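Local coordinates for outer membrane porin protein 32 (Delftia acidovorans, PDB 2FGQ) that forms trimeric, anion-selective channels across the bacterial outer membrane, here with D-malate bound in its pore, at residues Tyr104-Gly117 and Gly253-Lys265. Sequence-based numbering, arbitrary orientation.
Sequences YDLFSATGIGPFMG and GEVKLQYALYDQK. With SO4 (sulfate ion), chain F.
Phe107 and Gln258 meet where the constriction loop of this 16-stranded porin barrel, folded into the channel, lies against the inner wall on strand 253-264. The tight part centres on the Phe107 ring: the CB of Gln258 sits at its edge in plane, Phe107 CE2 to Gln258 CB 3.8 Å, while CD of Lys256 lies over one face and CA of Gly113 over the other. A side chain on Gly113 would run into that ring. Beside it, the end of the Gln258 side chain packs against Asp105 and Leu106. A chi1 of -172°, with CG anti to the backbone N, swings the Asp105 carboxylate in among the loop's own amides: OD1 accepts from Phe107 N in an Asx turn, and OD2 is gripped from opposite faces by Ala109 N and Phe115 N. An alanine in place of Asp105 would remove the acceptor of the Phe107, Ala109 and Phe115 amides and would probably let the turn carrying Ala109, a residue of the malate pocket, shift.

Toward Lys256 the contact is looser and more polar, with both Leu106 and Lys256 partly exposed. Lys256, extended beyond CG, slides past Phe107, and its NZ donates to Leu106 O (3.0 Å), in the plane of that carbonyl, and to O2 of a sulfate ion (2.7 Å), probably from the crystallisation liquor, which Arg329 also binds. At the other end, the Met116 and Tyr262 side chains cross at about a right angle, with Met116 SD obliquely placed 4.5 Å from the ring centroid of Tyr262 in a Met-aromatic contact, and Met116 N donates to Tyr262 OH at 2.8 Å, N-H...O 151°.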
loop_
_atom_site.group_PDB
_atom_site.type_symbol
_atom_site.label_atom_id
_atom_site.label_comp_id
_atom_site.label_asym_id
_atom_site.label_seq_id
_atom_site.Cartn_x
_atom_site.Cartn_y
_atom_site.Cartn_z
ATOM N N TYR A 104 -10.040 25.312 -14.323
ATOM C CA TYR A 104 -11.225 26.100 -14.674
ATOM C C TYR A 104 -12.549 25.508 -14.160
ATOM O O TYR A 104 -13.592 26.144 -14.220
ATOM C CB TYR A 104 -11.288 26.315 -16.193
ATOM C CG TYR A 104 -10.091 27.060 -16.674
ATOM C CD1 TYR A 104 -9.992 28.423 -16.467
ATOM C CD2 TYR A 104 -9.022 26.401 -17.272
ATOM C CE1 TYR A 104 -8.879 29.099 -16.828
ATOM C CE2 TYR A 104 -7.912 27.072 -17.675
ATOM C CZ TYR A 104 -7.821 28.437 -17.439
ATOM O OH TYR A 104 -6.691 29.135 -17.836
ATOM N N ASP A 105 -12.493 24.281 -13.654
ATOM C CA ASP A 105 -13.636 23.633 -13.054
ATOM C C ASP A 105 -13.771 24.104 -11.609
ATOM O O ASP A 105 -12.873 23.899 -10.799
ATOM C CB ASP A 105 -13.349 22.134 -13.074
ATOM C CG ASP A 105 -14.499 21.274 -12.656
ATOM O OD1 ASP A 105 -15.573 21.721 -12.228
ATOM O OD2 ASP A 105 -14.362 20.029 -12.767
ATOM N N LEU A 106 -14.897 24.711 -11.273
ATOM C CA LEU A 106 -15.075 25.243 -9.932
ATOM C C LEU A 106 -15.223 24.198 -8.845
ATOM O O LEU A 106 -15.081 24.515 -7.656
ATOM C CB LEU A 106 -16.286 26.157 -9.936
ATOM C CG LEU A 106 -16.082 27.644 -10.223
ATOM C CD1 LEU A 106 -14.818 28.006 -10.900
ATOM C CD2 LEU A 106 -17.298 28.147 -10.915
ATOM N N PHE A 107 -15.485 22.960 -9.272
ATOM C CA PHE A 107 -15.643 21.814 -8.377
ATOM C C PHE A 107 -14.418 20.924 -8.420
ATOM O O PHE A 107 -14.414 19.850 -7.831
ATOM C CB PHE A 107 -16.898 21.041 -8.756
ATOM C CG PHE A 107 -18.139 21.753 -8.367
ATOM C CD1 PHE A 107 -18.622 21.638 -7.073
ATOM C CD2 PHE A 107 -18.789 22.565 -9.253
ATOM C CE1 PHE A 107 -19.764 22.307 -6.716
ATOM C CE2 PHE A 107 -19.933 23.268 -8.873
ATOM C CZ PHE A 107 -20.406 23.138 -7.617
ATOM N N SER A 108 -13.383 21.391 -9.102
ATOM C CA SER A 108 -12.018 20.823 -8.935
ATOM C C SER A 108 -11.935 19.363 -9.338
ATOM O O SER A 108 -11.174 18.577 -8.723
ATOM C CB SER A 108 -11.536 20.973 -7.501
ATOM O OG SER A 108 -11.766 22.274 -6.995
ATOM N N ALA A 109 -12.683 19.007 -10.371
ATOM C CA ALA A 109 -12.607 17.713 -10.996
ATOM C C ALA A 109 -12.883 16.619 -9.972
ATOM O O ALA A 109 -12.424 15.506 -10.138
ATOM C CB ALA A 109 -11.220 17.486 -11.679
ATOM N N THR A 110 -13.683 16.912 -8.952
ATOM C CA THR A 110 -14.077 15.857 -7.998
ATOM C C THR A 110 -15.490 16.098 -7.499
ATOM O O THR A 110 -16.061 17.157 -7.749
ATOM C CB THR A 110 -13.063 15.733 -6.806
ATOM O OG1 THR A 110 -13.307 14.535 -6.053
ATOM C CG2 THR A 110 -13.221 16.816 -5.799
ATOM N N GLY A 111 -16.055 15.093 -6.836
ATOM C CA GLY A 111 -17.403 15.189 -6.315
ATOM C C GLY A 111 -18.440 14.878 -7.377
ATOM O O GLY A 111 -18.109 14.456 -8.495
ATOM N N ILE A 112 -19.717 15.078 -7.056
ATOM C CA ILE A 112 -20.799 15.006 -8.114
ATOM C C ILE A 112 -20.841 16.241 -9.067
ATOM O O ILE A 112 -21.442 16.274 -10.160
ATOM C CB ILE A 112 -22.204 14.828 -7.448
ATOM C CG1 ILE A 112 -22.507 15.938 -6.439
ATOM C CG2 ILE A 112 -22.340 13.491 -6.827
ATOM C CD1 ILE A 112 -23.961 15.934 -6.014
ATOM N N GLY A 113 -20.304 17.332 -8.655
ATOM C CA GLY A 113 -20.462 18.536 -9.442
ATOM C C GLY A 113 -19.598 18.768 -10.657
ATOM O O GLY A 113 -19.882 19.717 -11.350
ATOM N N PRO A 114 -18.517 18.027 -10.907
ATOM C CA PRO A 114 -17.459 18.603 -11.715
ATOM C C PRO A 114 -17.716 18.413 -13.196
ATOM O O PRO A 114 -18.571 17.654 -13.634
ATOM C CB PRO A 114 -16.221 17.826 -11.287
ATOM C CG PRO A 114 -16.725 16.491 -11.082
ATOM C CD PRO A 114 -18.161 16.662 -10.488
ATOM N N PHE A 115 -16.927 19.127 -13.945
ATOM C CA PHE A 115 -16.858 18.944 -15.395
ATOM C C PHE A 115 -16.441 17.520 -15.704
ATOM O O PHE A 115 -15.474 17.002 -15.100
ATOM C CB PHE A 115 -15.810 19.892 -15.926
ATOM C CG PHE A 115 -15.654 19.884 -17.414
ATOM C CD1 PHE A 115 -16.726 20.211 -18.231
ATOM C CD2 PHE A 115 -14.461 19.569 -17.973
ATOM C CE1 PHE A 115 -16.560 20.248 -19.639
ATOM C CE2 PHE A 115 -14.282 19.604 -19.365
ATOM C CZ PHE A 115 -15.347 19.929 -20.181
ATOM N N MET A 116 -17.142 16.884 -16.638
ATOM C CA MET A 116 -16.882 15.462 -16.973
ATOM C C MET A 116 -16.111 15.284 -18.276
ATOM O O MET A 116 -16.032 14.177 -18.783
ATOM C CB MET A 116 -18.213 14.703 -17.142
ATOM C CG MET A 116 -19.090 14.687 -15.974
ATOM S SD MET A 116 -20.684 13.782 -16.426
ATOM C CE MET A 116 -20.139 12.400 -17.219
ATOM N N GLY A 117 -15.623 16.365 -18.883
ATOM C CA GLY A 117 -14.943 16.240 -20.173
ATOM C C GLY A 117 -13.771 15.242 -20.190
ATOM O O GLY A 117 -13.567 14.508 -21.165
ATOM N N GLY A 253 -17.642 31.524 3.949
ATOM C CA GLY A 253 -18.399 30.714 3.015
ATOM C C GLY A 253 -18.052 30.964 1.567
ATOM O O GLY A 253 -17.467 31.973 1.217
ATOM N N GLU A 254 -18.462 30.039 0.719
ATOM C CA GLU A 254 -18.300 30.166 -0.729
ATOM C C GLU A 254 -19.449 29.409 -1.381
ATOM O O GLU A 254 -19.737 28.285 -1.009
ATOM C CB GLU A 254 -16.977 29.578 -1.176
ATOM C CG GLU A 254 -16.731 29.682 -2.657
ATOM C CD GLU A 254 -15.549 28.848 -3.085
ATOM O OE1 GLU A 254 -15.249 27.836 -2.396
ATOM O OE2 GLU A 254 -14.932 29.197 -4.105
ATOM N N VAL A 255 -20.103 30.032 -2.355
ATOM C CA VAL A 255 -21.128 29.396 -3.146
ATOM C C VAL A 255 -20.598 29.216 -4.563
ATOM O O VAL A 255 -19.843 30.061 -5.069
ATOM C CB VAL A 255 -22.458 30.203 -3.130
ATOM C CG1 VAL A 255 -22.306 31.564 -3.753
ATOM C CG2 VAL A 255 -23.551 29.453 -3.801
ATOM N N LYS A 256 -20.996 28.117 -5.186
ATOM C CA LYS A 256 -20.564 27.774 -6.540
ATOM C C LYS A 256 -21.732 27.236 -7.351
ATOM O O LYS A 256 -22.549 26.470 -6.859
ATOM C CB LYS A 256 -19.471 26.676 -6.529
ATOM C CG LYS A 256 -18.270 26.897 -5.674
ATOM C CD LYS A 256 -17.528 25.558 -5.536
ATOM C CE LYS A 256 -16.477 25.601 -4.539
ATOM N NZ LYS A 256 -15.658 24.361 -4.681
ATOM N N LEU A 257 -21.790 27.617 -8.626
ATOM C CA LEU A 257 -22.811 27.166 -9.542
ATOM C C LEU A 257 -22.158 26.878 -10.890
ATOM O O LEU A 257 -21.426 27.716 -11.411
ATOM C CB LEU A 257 -23.838 28.287 -9.699
ATOM C CG LEU A 257 -25.310 28.148 -10.023
ATOM C CD1 LEU A 257 -25.882 29.221 -10.988
ATOM C CD2 LEU A 257 -25.900 26.814 -10.210
ATOM N N GLN A 258 -22.426 25.701 -11.442
ATOM C CA GLN A 258 -21.816 25.320 -12.710
ATOM C C GLN A 258 -22.810 24.596 -13.578
ATOM O O GLN A 258 -23.577 23.758 -13.102
ATOM C CB GLN A 258 -20.612 24.439 -12.451
ATOM C CG GLN A 258 -19.667 24.300 -13.626
ATOM C CD GLN A 258 -18.304 23.747 -13.172
ATOM O OE1 GLN A 258 -18.037 22.536 -13.301
ATOM N NE2 GLN A 258 -17.460 24.618 -12.655
ATOM N N TYR A 259 -22.800 24.954 -14.855
ATOM C CA TYR A 259 -23.606 24.309 -15.877
ATOM C C TYR A 259 -22.692 23.635 -16.879
ATOM O O TYR A 259 -21.680 24.212 -17.265
ATOM C CB TYR A 259 -24.479 25.377 -16.616
ATOM C CG TYR A 259 -25.188 24.802 -17.826
ATOM C CD1 TYR A 259 -26.375 24.113 -17.699
ATOM C CD2 TYR A 259 -24.608 24.888 -19.102
ATOM C CE1 TYR A 259 -26.993 23.534 -18.811
ATOM C CE2 TYR A 259 -25.225 24.339 -20.217
ATOM C CZ TYR A 259 -26.413 23.654 -20.061
ATOM O OH TYR A 259 -27.033 23.090 -21.162
ATOM N N ALA A 260 -23.031 22.430 -17.321
ATOM C CA ALA A 260 -22.259 21.738 -18.337
ATOM C C ALA A 260 -23.185 21.035 -19.326
ATOM O O ALA A 260 -24.332 20.688 -19.030
ATOM C CB ALA A 260 -21.303 20.722 -17.706
ATOM N N LEU A 261 -22.667 20.884 -20.530
ATOM C CA LEU A 261 -23.341 20.178 -21.595
ATOM C C LEU A 261 -22.340 19.214 -22.253
ATOM O O LEU A 261 -21.213 19.612 -22.577
ATOM C CB LEU A 261 -23.824 21.218 -22.623
ATOM C CG LEU A 261 -24.567 20.706 -23.866
ATOM C CD1 LEU A 261 -23.723 20.152 -24.895
ATOM C CD2 LEU A 261 -25.662 19.776 -23.588
ATOM N N TYR A 262 -22.782 17.981 -22.508
ATOM C CA TYR A 262 -21.994 16.945 -23.154
ATOM C C TYR A 262 -22.752 16.462 -24.382
ATOM O O TYR A 262 -23.816 15.846 -24.276
ATOM C CB TYR A 262 -21.729 15.795 -22.171
ATOM C CG TYR A 262 -21.182 16.312 -20.874
ATOM C CD1 TYR A 262 -19.891 16.771 -20.802
ATOM C CD2 TYR A 262 -21.987 16.422 -19.745
ATOM C CE1 TYR A 262 -19.370 17.289 -19.632
ATOM C CE2 TYR A 262 -21.476 16.928 -18.551
ATOM C CZ TYR A 262 -20.160 17.345 -18.499
ATOM O OH TYR A 262 -19.642 17.880 -17.350
ATOM N N ASP A 263 -22.182 16.777 -25.531
ATOM C CA ASP A 263 -22.746 16.438 -26.823
ATOM C C ASP A 263 -22.015 15.237 -27.387
ATOM O O ASP A 263 -20.910 15.344 -27.908
ATOM C CB ASP A 263 -22.670 17.633 -27.747
ATOM C CG ASP A 263 -23.418 17.419 -29.035
ATOM O OD1 ASP A 263 -24.043 16.344 -29.226
ATOM O OD2 ASP A 263 -23.433 18.303 -29.903
ATOM N N GLN A 264 -22.647 14.078 -27.230
ATOM C CA GLN A 264 -22.067 12.783 -27.503
ATOM C C GLN A 264 -22.453 12.353 -28.906
ATOM O O GLN A 264 -23.501 11.767 -29.112
ATOM C CB GLN A 264 -22.558 11.787 -26.447
ATOM C CG GLN A 264 -22.151 12.212 -25.059
ATOM C CD GLN A 264 -23.099 11.703 -23.985
ATOM O OE1 GLN A 264 -24.064 12.417 -23.561
ATOM N NE2 GLN A 264 -22.852 10.483 -23.540
ATOM N N LYS A 265 -21.598 12.667 -29.869
ATOM C CA LYS A 265 -21.957 12.501 -31.293
ATOM C C LYS A 265 -22.181 11.081 -31.705
ATOM O O LYS A 265 -22.987 10.818 -32.601
ATOM C CB LYS A 265 -20.946 13.162 -32.235
ATOM C CG LYS A 265 -20.748 14.608 -31.952
ATOM C CD LYS A 265 -21.996 15.424 -32.198
ATOM C CE LYS A 265 -21.696 16.887 -32.398
ATOM N NZ LYS A 265 -22.941 17.685 -32.589
HETATM S S SO4 F . -12.808 25.126 -2.532
HETATM O O1 SO4 F . -12.861 25.530 -1.120
HETATM O O2 SO4 F . -13.831 25.854 -3.299
HETATM O O3 SO4 F . -11.491 25.487 -3.073
HETATM O O4 SO4 F . -13.013 23.679 -2.663
#